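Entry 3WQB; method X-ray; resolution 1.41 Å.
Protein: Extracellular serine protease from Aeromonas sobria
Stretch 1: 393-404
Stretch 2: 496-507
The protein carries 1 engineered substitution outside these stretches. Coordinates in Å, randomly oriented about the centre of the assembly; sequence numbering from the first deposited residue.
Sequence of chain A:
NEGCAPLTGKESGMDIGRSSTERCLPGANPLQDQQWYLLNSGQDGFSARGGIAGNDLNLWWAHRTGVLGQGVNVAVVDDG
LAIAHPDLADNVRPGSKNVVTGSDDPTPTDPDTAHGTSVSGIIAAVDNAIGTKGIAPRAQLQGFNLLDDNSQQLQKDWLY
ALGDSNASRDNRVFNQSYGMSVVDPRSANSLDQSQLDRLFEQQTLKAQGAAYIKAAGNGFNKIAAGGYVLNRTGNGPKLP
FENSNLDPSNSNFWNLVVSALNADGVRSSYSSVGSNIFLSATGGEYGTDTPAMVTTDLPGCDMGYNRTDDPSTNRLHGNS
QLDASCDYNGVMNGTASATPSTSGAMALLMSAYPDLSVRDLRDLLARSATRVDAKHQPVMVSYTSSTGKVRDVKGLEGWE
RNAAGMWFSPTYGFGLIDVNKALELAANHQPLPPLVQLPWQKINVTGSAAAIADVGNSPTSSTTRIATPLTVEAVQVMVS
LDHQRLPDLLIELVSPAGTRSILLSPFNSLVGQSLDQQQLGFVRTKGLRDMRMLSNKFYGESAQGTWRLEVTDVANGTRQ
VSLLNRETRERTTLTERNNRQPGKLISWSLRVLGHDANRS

Stretch 1, residues 393-404: VKGLEGWERNAA
Stretch 2 496-507: PAGTRSILLSPF

A single carboxylate, that of Glu-397, does the bonding between these two stretches: the one direct hydrogen bond across the contact runs from Ile-502 N to Glu-397 OE2, at 2.9 Å with an N-H...acceptor angle of 163°. The same residue is served by a water that donates to Glu-397 OE1 at 2.7 Å and to Ile-502 O at 2.8 Å. The carboxylate thus addresses both polar atoms of the Ile-502 backbone, the amide directly and the carbonyl through water. The CA-to-CB bond of Glu-397 points toward stretch 2, with chi1 -51° (m), chi2 96°, between wells, and chi3 -40°; Glu-397 OE2 also lies 3.5 Å from Ser-501 CA.

The backbones run in opposite senses. Nearest CA atoms pair Gly-395 with Ser-505 at 5.5 Å, Asn-402 with Thr-499 at 6.2 Å, and Ala-403 with Ala-497 at 6.5 Å. With no backbone-to-backbone hydrogen bond across them, the stretches do not form a sheet ladder together. In stretch 1, strand residues 393-394 precede a corner at Gly-395 (phi/psi -100/-25), and 400-401 form another strand. In stretch 2, Arg-500, Ser-501 and Ile-502 are extended, and the chain turns a corner at Leu-503 (-81/-37).

Ile-502 gives the largest buried area, 93 Å². Its CB points toward stretch 1, and chi1 -66° (m) with chi2 166° (t) brings Ile-502 CD1 against the backbone: 3.4 Å from Lys-394 O, 3.6 Å from Gly-395 C and 3.8 Å from Leu-396 N. Lys-394 CG approaches Ile-502 CD1 at 4.1 Å, while the lysine amine turns to its own stretch, where Lys-394 NZ and Glu-400 OE2 form a 2.8 Å salt bridge. The lysine chi angles are -175°, 162°, 60° and -170° (t, t, p, t).

At the corner, Gly-395 O sits 3.2 Å from Ser-505 CB and 3.9 Å from Pro-506 CD. These neighbours are carbon, and this buried carbonyl has no hydrogen-bond partner in the model. Ser-505 takes chi1 51° (p), and its hydroxyl bonds elsewhere in the structure.

At the other end an apolar pair is exposed: Ala-403 and Ala-497 point toward each other, with Ala-403 CB to Ala-497 CB at 3.6 Å. Beside them, Thr-499 (chi1 -51°, m) places Thr-499 CG2 4.0 Å from Asn-402 CB. The end of the Asn-402 side chain (chi1 76°, p; chi2 17°) leads away, and Asn-402 OD1 accepts from Ala-404 N at 2.9 Å. Gly-498, at phi/psi 93/0, adopts a conformation in which a CB would jam against the preceding carbonyl.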

# COMPACT_ATOMS: atom_id res chain seq x y z
N VAL A 393 -13.77 -23.61 -7.59
CA VAL A 393 -12.49 -23.05 -8.00
C VAL A 393 -11.86 -22.22 -6.91
O VAL A 393 -12.55 -21.59 -6.12
CB VAL A 393 -12.60 -22.21 -9.31
CG1 VAL A 393 -13.13 -23.09 -10.46
CG2 VAL A 393 -13.47 -20.98 -9.11
N LYS A 394 -10.53 -22.23 -6.86
CA LYS A 394 -9.79 -21.45 -5.88
C LYS A 394 -9.90 -19.95 -6.20
O LYS A 394 -9.57 -19.52 -7.31
CB LYS A 394 -8.34 -21.92 -5.87
CG LYS A 394 -7.45 -21.30 -4.83
CD LYS A 394 -6.19 -22.14 -4.62
CE LYS A 394 -5.38 -22.27 -5.90
NZ LYS A 394 -4.30 -23.28 -5.74
N GLY A 395 -10.40 -19.19 -5.23
CA GLY A 395 -10.56 -17.74 -5.35
C GLY A 395 -9.45 -16.97 -4.65
O GLY A 395 -9.16 -15.82 -4.99
N LEU A 396 -8.84 -17.62 -3.66
CA LEU A 396 -7.67 -17.08 -2.95
C LEU A 396 -6.87 -18.25 -2.40
O LEU A 396 -7.42 -19.14 -1.80
CB LEU A 396 -8.07 -16.14 -1.81
CG LEU A 396 -6.92 -15.36 -1.16
CD1 LEU A 396 -6.50 -14.20 -2.04
CD2 LEU A 396 -7.31 -14.86 0.23
N GLU A 397 -5.56 -18.23 -2.61
CA GLU A 397 -4.70 -19.31 -2.16
C GLU A 397 -4.43 -19.24 -0.66
O GLU A 397 -4.58 -18.19 -0.03
CB GLU A 397 -3.36 -19.28 -2.90
CG GLU A 397 -3.48 -19.22 -4.42
CD GLU A 397 -3.38 -17.81 -4.99
OE1 GLU A 397 -3.94 -16.85 -4.40
OE2 GLU A 397 -2.75 -17.67 -6.05
N GLY A 398 -4.02 -20.38 -0.12
CA GLY A 398 -3.32 -20.42 1.16
C GLY A 398 -1.84 -20.35 0.86
O GLY A 398 -1.43 -19.77 -0.16
N TRP A 399 -1.00 -20.94 1.71
CA TRP A 399 0.43 -21.01 1.44
C TRP A 399 0.74 -21.99 0.32
O TRP A 399 0.25 -23.12 0.32
CB TRP A 399 1.19 -21.48 2.68
CG TRP A 399 1.37 -20.42 3.71
CD1 TRP A 399 0.68 -20.29 4.88
CD2 TRP A 399 2.29 -19.32 3.66
NE1 TRP A 399 1.13 -19.19 5.58
CE2 TRP A 399 2.12 -18.58 4.85
CE3 TRP A 399 3.27 -18.91 2.74
CZ2 TRP A 399 2.87 -17.45 5.14
CZ3 TRP A 399 4.02 -17.78 3.03
CH2 TRP A 399 3.82 -17.06 4.22
N GLU A 400 1.58 -21.54 -0.61
CA GLU A 400 2.07 -22.37 -1.71
C GLU A 400 3.56 -22.13 -1.93
O GLU A 400 4.08 -21.03 -1.66
CB GLU A 400 1.29 -22.10 -3.00
CG GLU A 400 -0.20 -22.43 -2.85
CD GLU A 400 -1.02 -22.14 -4.08
OE1 GLU A 400 -0.44 -21.71 -5.10
OE2 GLU A 400 -2.25 -22.35 -4.05
N ARG A 401 4.26 -23.16 -2.38
CA ARG A 401 5.69 -23.06 -2.63
C ARG A 401 5.94 -23.01 -4.14
O ARG A 401 5.46 -23.87 -4.88
CB ARG A 401 6.43 -24.25 -2.00
CG ARG A 401 7.93 -24.05 -1.84
CD ARG A 401 8.57 -25.26 -1.16
NE ARG A 401 9.71 -24.85 -0.34
CZ ARG A 401 10.94 -25.36 -0.42
NH1 ARG A 401 11.23 -26.32 -1.29
NH2 ARG A 401 11.88 -24.90 0.39
N ASN A 402 6.68 -22.00 -4.60
CA ASN A 402 6.94 -21.87 -6.03
C ASN A 402 8.05 -22.80 -6.52
O ASN A 402 8.61 -23.56 -5.72
CB ASN A 402 7.14 -20.40 -6.46
CG ASN A 402 8.50 -19.82 -6.07
OD1 ASN A 402 9.46 -20.55 -5.76
ND2 ASN A 402 8.60 -18.50 -6.12
N ALA A 403 8.37 -22.75 -7.80
CA ALA A 403 9.31 -23.74 -8.37
C ALA A 403 10.75 -23.51 -7.94
O ALA A 403 11.60 -24.40 -8.12
CB ALA A 403 9.20 -23.77 -9.88
N ALA A 404 11.02 -22.34 -7.37
CA ALA A 404 12.35 -22.00 -6.87
C ALA A 404 12.43 -22.25 -5.36
O ALA A 404 13.43 -21.93 -4.73
CB ALA A 404 12.68 -20.55 -7.18
N PRO A 496 5.99 -20.37 -16.71
CA PRO A 496 6.50 -21.52 -17.46
C PRO A 496 6.64 -22.79 -16.62
O PRO A 496 6.48 -23.90 -17.14
CB PRO A 496 7.87 -21.03 -17.97
CG PRO A 496 7.69 -19.55 -18.10
CD PRO A 496 6.80 -19.15 -16.94
N ALA A 497 6.92 -22.64 -15.32
CA ALA A 497 7.04 -23.78 -14.41
C ALA A 497 5.68 -24.39 -14.02
O ALA A 497 5.64 -25.45 -13.40
CB ALA A 497 7.78 -23.36 -13.16
N GLY A 498 4.60 -23.71 -14.37
CA GLY A 498 3.26 -24.16 -14.05
C GLY A 498 2.76 -23.55 -12.75
O GLY A 498 1.65 -23.85 -12.31
N THR A 499 3.58 -22.72 -12.12
CA THR A 499 3.17 -22.02 -10.89
C THR A 499 2.02 -21.05 -11.17
O THR A 499 2.01 -20.37 -12.20
CB THR A 499 4.37 -21.24 -10.33
OG1 THR A 499 5.49 -22.11 -10.24
CG2 THR A 499 4.06 -20.64 -8.95
N ARG A 500 1.06 -20.99 -10.27
CA ARG A 500 -0.11 -20.13 -10.48
C ARG A 500 -0.18 -19.02 -9.44
O ARG A 500 0.24 -19.21 -8.29
CB ARG A 500 -1.39 -20.97 -10.39
CG ARG A 500 -1.46 -22.09 -11.42
CD ARG A 500 -2.66 -22.98 -11.14
NE ARG A 500 -3.92 -22.31 -11.45
CZ ARG A 500 -4.47 -22.26 -12.66
NH1 ARG A 500 -3.90 -22.88 -13.69
NH2 ARG A 500 -5.61 -21.63 -12.83
N SER A 501 -0.73 -17.87 -9.85
CA SER A 501 -0.92 -16.75 -8.93
C SER A 501 -2.21 -16.03 -9.27
O SER A 501 -2.39 -15.58 -10.41
CB SER A 501 0.25 -15.77 -9.08
OG SER A 501 0.10 -14.66 -8.21
N ILE A 502 -3.12 -15.94 -8.30
CA ILE A 502 -4.35 -15.19 -8.50
C ILE A 502 -4.05 -13.70 -8.37
O ILE A 502 -3.71 -13.21 -7.29
CB ILE A 502 -5.45 -15.67 -7.53
CG1 ILE A 502 -5.84 -17.11 -7.87
CG2 ILE A 502 -6.65 -14.72 -7.56
CD1 ILE A 502 -6.66 -17.82 -6.80
N LEU A 503 -4.16 -12.99 -9.49
CA LEU A 503 -3.86 -11.56 -9.55
C LEU A 503 -5.02 -10.73 -9.05
O LEU A 503 -4.84 -9.71 -8.39
CB LEU A 503 -3.54 -11.12 -10.98
CG LEU A 503 -2.40 -11.85 -11.68
CD1 LEU A 503 -2.24 -11.30 -13.08
CD2 LEU A 503 -1.10 -11.72 -10.90
N LEU A 504 -6.23 -11.17 -9.36
CA LEU A 504 -7.43 -10.53 -8.86
C LEU A 504 -8.44 -11.59 -8.46
O LEU A 504 -8.90 -12.38 -9.28
CB LEU A 504 -8.01 -9.55 -9.89
CG LEU A 504 -9.21 -8.71 -9.43
CD1 LEU A 504 -8.87 -7.85 -8.20
CD2 LEU A 504 -9.74 -7.85 -10.58
N SER A 505 -8.73 -11.62 -7.17
CA SER A 505 -9.73 -12.49 -6.61
C SER A 505 -11.11 -11.90 -6.87
O SER A 505 -11.27 -10.68 -6.91
CB SER A 505 -9.46 -12.67 -5.12
OG SER A 505 -9.30 -11.42 -4.46
N PRO A 506 -12.13 -12.75 -7.07
CA PRO A 506 -13.47 -12.25 -7.38
C PRO A 506 -14.19 -11.69 -6.15
O PRO A 506 -13.74 -11.87 -5.01
CB PRO A 506 -14.19 -13.48 -7.94
CG PRO A 506 -13.50 -14.64 -7.28
CD PRO A 506 -12.06 -14.23 -7.12
N PHE A 507 -15.31 -11.00 -6.40
CA PHE A 507 -16.17 -10.47 -5.33
C PHE A 507 -15.47 -9.36 -4.57
O PHE A 507 -15.72 -9.09 -3.40
CB PHE A 507 -16.72 -11.57 -4.40
CG PHE A 507 -17.24 -12.78 -5.14
CD1 PHE A 507 -17.92 -12.64 -6.35
CD2 PHE A 507 -17.05 -14.05 -4.62
CE1 PHE A 507 -18.39 -13.76 -7.03
CE2 PHE A 507 -17.52 -15.18 -5.30
CZ PHE A 507 -18.19 -15.03 -6.50
O HOH W 1 -2.72 -14.48 -5.00